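Local coordinates for protein periplasmic beta-glucosidase (Pseudomonas aeruginosa, PDB 6R5T) that probably hydrolyses terminal, non-reducing beta-D-glucosyl residues, releasing beta-D-glucose, as a periplasmic family 3 glycoside hydrolase, at residues A[148-153]-A[205-210]. The protein carries 1 engineered substitution. Sequence-based numbering, arbitrary orientation.
Sequences LTSLLS and LPPYKA
Helix 146-161, which follows strand 121-122, and helix 206-213, which comes after strand 172-178, are neighbours on the outside of the family 3 TIM-like barrel. Within them, the axes of 148-153 and 206-210 run 19° from parallel and come within 7.9 Å of each other. P207 sits at the centre, touched by three side chains of 148-153. T149 crosses its ring obliquely: CG2, anti to the backbone N, lies 3.8 Å from P207 CB, while OG1 turns back to the carbonyl of D145. S150 reaches over the P206-P207 peptide, with its OG 3.2 Å from P207 N, a proline nitrogen with no hydrogen to give; that hydroxyl bonds instead to T146 O in its own helix. S153 has OG anti to the backbone N (chi1 169°), which carries it across to P207 O. This hydrogen bond is 2.8 Å long from S153 OG to P207 O, and the donor stands 31° above the carbonyl plane. One turn on, the A210 methyl closes the seam, CB 3.3 Å from S150 O. Small side chains and compact proline rings thus allow the close helix approach, and a single serine hydroxyl supplies the one directional bond between the segments.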
loop_
_atom_site.group_PDB
_atom_site.type_symbol
_atom_site.label_atom_id
_atom_site.label_comp_id
_atom_site.label_asym_id
_atom_site.label_seq_id
_atom_site.Cartn_x
_atom_site.Cartn_y
_atom_site.Cartn_z
ATOM N N LEU A 148 -1.754 -20.636 8.165
ATOM C CA LEU A 148 -1.171 -21.633 7.286
ATOM C C LEU A 148 0.361 -21.416 7.272
ATOM O O LEU A 148 1.088 -22.423 7.359
ATOM C CB LEU A 148 -1.772 -21.496 5.894
ATOM C CG LEU A 148 -1.206 -22.468 4.883
ATOM C CD1 LEU A 148 -1.417 -23.920 5.333
ATOM C CD2 LEU A 148 -1.875 -22.239 3.549
ATOM N N THR A 149 0.827 -20.177 7.094
ATOM C CA THR A 149 2.275 -19.948 7.010
ATOM C C THR A 149 2.953 -20.349 8.341
ATOM O O THR A 149 4.068 -20.946 8.299
ATOM C CB THR A 149 2.597 -18.514 6.629
ATOM O OG1 THR A 149 2.113 -18.326 5.290
ATOM C CG2 THR A 149 4.077 -18.198 6.735
ATOM N N SER A 150 2.313 -20.082 9.465
ATOM C CA SER A 150 2.856 -20.471 10.802
ATOM C C SER A 150 2.970 -21.997 10.883
ATOM O O SER A 150 4.011 -22.523 11.347
ATOM C CB SER A 150 2.081 -19.910 11.911
ATOM O OG SER A 150 2.183 -18.501 11.898
ATOM N N LEU A 151 1.939 -22.700 10.461
ATOM C CA LEU A 151 1.954 -24.168 10.504
ATOM C C LEU A 151 3.092 -24.690 9.622
ATOM O O LEU A 151 3.897 -25.546 10.070
ATOM C CB LEU A 151 0.582 -24.661 10.024
ATOM C CG LEU A 151 0.313 -26.154 10.120
ATOM C CD1 LEU A 151 -1.189 -26.386 9.973
ATOM C CD2 LEU A 151 0.975 -26.952 9.041
ATOM N N LEU A 152 3.187 -24.224 8.393
ATOM C CA LEU A 152 4.191 -24.716 7.435
ATOM C C LEU A 152 5.603 -24.318 7.888
ATOM O O LEU A 152 6.514 -25.067 7.644
ATOM C CB LEU A 152 3.849 -24.262 6.017
ATOM C CG LEU A 152 2.511 -24.814 5.504
ATOM C CD1 LEU A 152 2.395 -24.432 4.043
ATOM C CD2 LEU A 152 2.442 -26.357 5.611
ATOM N N SER A 153 5.771 -23.171 8.551
ATOM C CA SER A 153 7.065 -22.734 9.092
ATOM C C SER A 153 7.582 -23.813 10.057
ATOM O O SER A 153 8.724 -24.244 9.911
ATOM C CB SER A 153 6.903 -21.396 9.768
ATOM O OG SER A 153 8.060 -21.039 10.536
ATOM N N LEU A 205 4.293 -11.522 12.776
ATOM C CA LEU A 205 5.356 -12.166 13.582
ATOM C C LEU A 205 5.112 -13.655 13.849
ATOM O O LEU A 205 6.090 -14.366 14.031
ATOM C CB LEU A 205 5.547 -11.410 14.892
ATOM C CG LEU A 205 6.201 -10.049 14.769
ATOM C CD1 LEU A 205 6.116 -9.309 16.112
ATOM C CD2 LEU A 205 7.640 -10.178 14.309
ATOM N N PRO A 206 3.875 -14.196 13.957
ATOM C CA PRO A 206 3.689 -15.593 14.345
ATOM C C PRO A 206 4.469 -16.643 13.557
ATOM O O PRO A 206 4.921 -17.628 14.187
ATOM C CB PRO A 206 2.179 -15.816 14.288
ATOM C CG PRO A 206 1.635 -14.459 14.616
ATOM C CD PRO A 206 2.568 -13.489 13.924
ATOM N N PRO A 207 4.704 -16.523 12.227
ATOM C CA PRO A 207 5.493 -17.554 11.548
ATOM C C PRO A 207 6.947 -17.672 12.025
ATOM O O PRO A 207 7.468 -18.780 12.097
ATOM C CB PRO A 207 5.441 -17.160 10.079
ATOM C CG PRO A 207 4.141 -16.359 10.019
ATOM C CD PRO A 207 4.097 -15.554 11.299
ATOM N N TYR A 208 7.528 -16.549 12.401
ATOM C CA TYR A 208 8.919 -16.593 12.918
ATOM C C TYR A 208 8.914 -17.245 14.291
ATOM O O TYR A 208 9.790 -18.085 14.551
ATOM C CB TYR A 208 9.571 -15.220 12.980
ATOM C CG TYR A 208 9.457 -14.414 11.725
ATOM C CD1 TYR A 208 10.219 -14.646 10.598
ATOM C CD2 TYR A 208 8.611 -13.339 11.709
ATOM C CE1 TYR A 208 10.044 -13.907 9.439
ATOM C CE2 TYR A 208 8.447 -12.558 10.578
ATOM C CZ TYR A 208 9.158 -12.835 9.434
ATOM O OH TYR A 208 9.016 -12.032 8.321
ATOM N N LYS A 209 7.934 -16.908 15.127
ATOM C CA LYS A 209 7.814 -17.553 16.440
ATOM C C LYS A 209 7.574 -19.054 16.279
ATOM O O LYS A 209 8.098 -19.847 17.092
ATOM C CB LYS A 209 6.720 -16.882 17.270
ATOM C CG LYS A 209 6.649 -17.412 18.686
ATOM C CD LYS A 209 5.684 -16.653 19.519
ATOM C CE LYS A 209 5.859 -17.002 20.977
ATOM N NZ LYS A 209 5.530 -18.419 21.238
ATOM N N ALA A 210 6.765 -19.481 15.307
ATOM C CA ALA A 210 6.515 -20.917 15.078
ATOM C C ALA A 210 7.831 -21.622 14.755
ATOM O O ALA A 210 8.040 -22.791 15.204
ATOM C CB ALA A 210 5.576 -21.079 13.907
#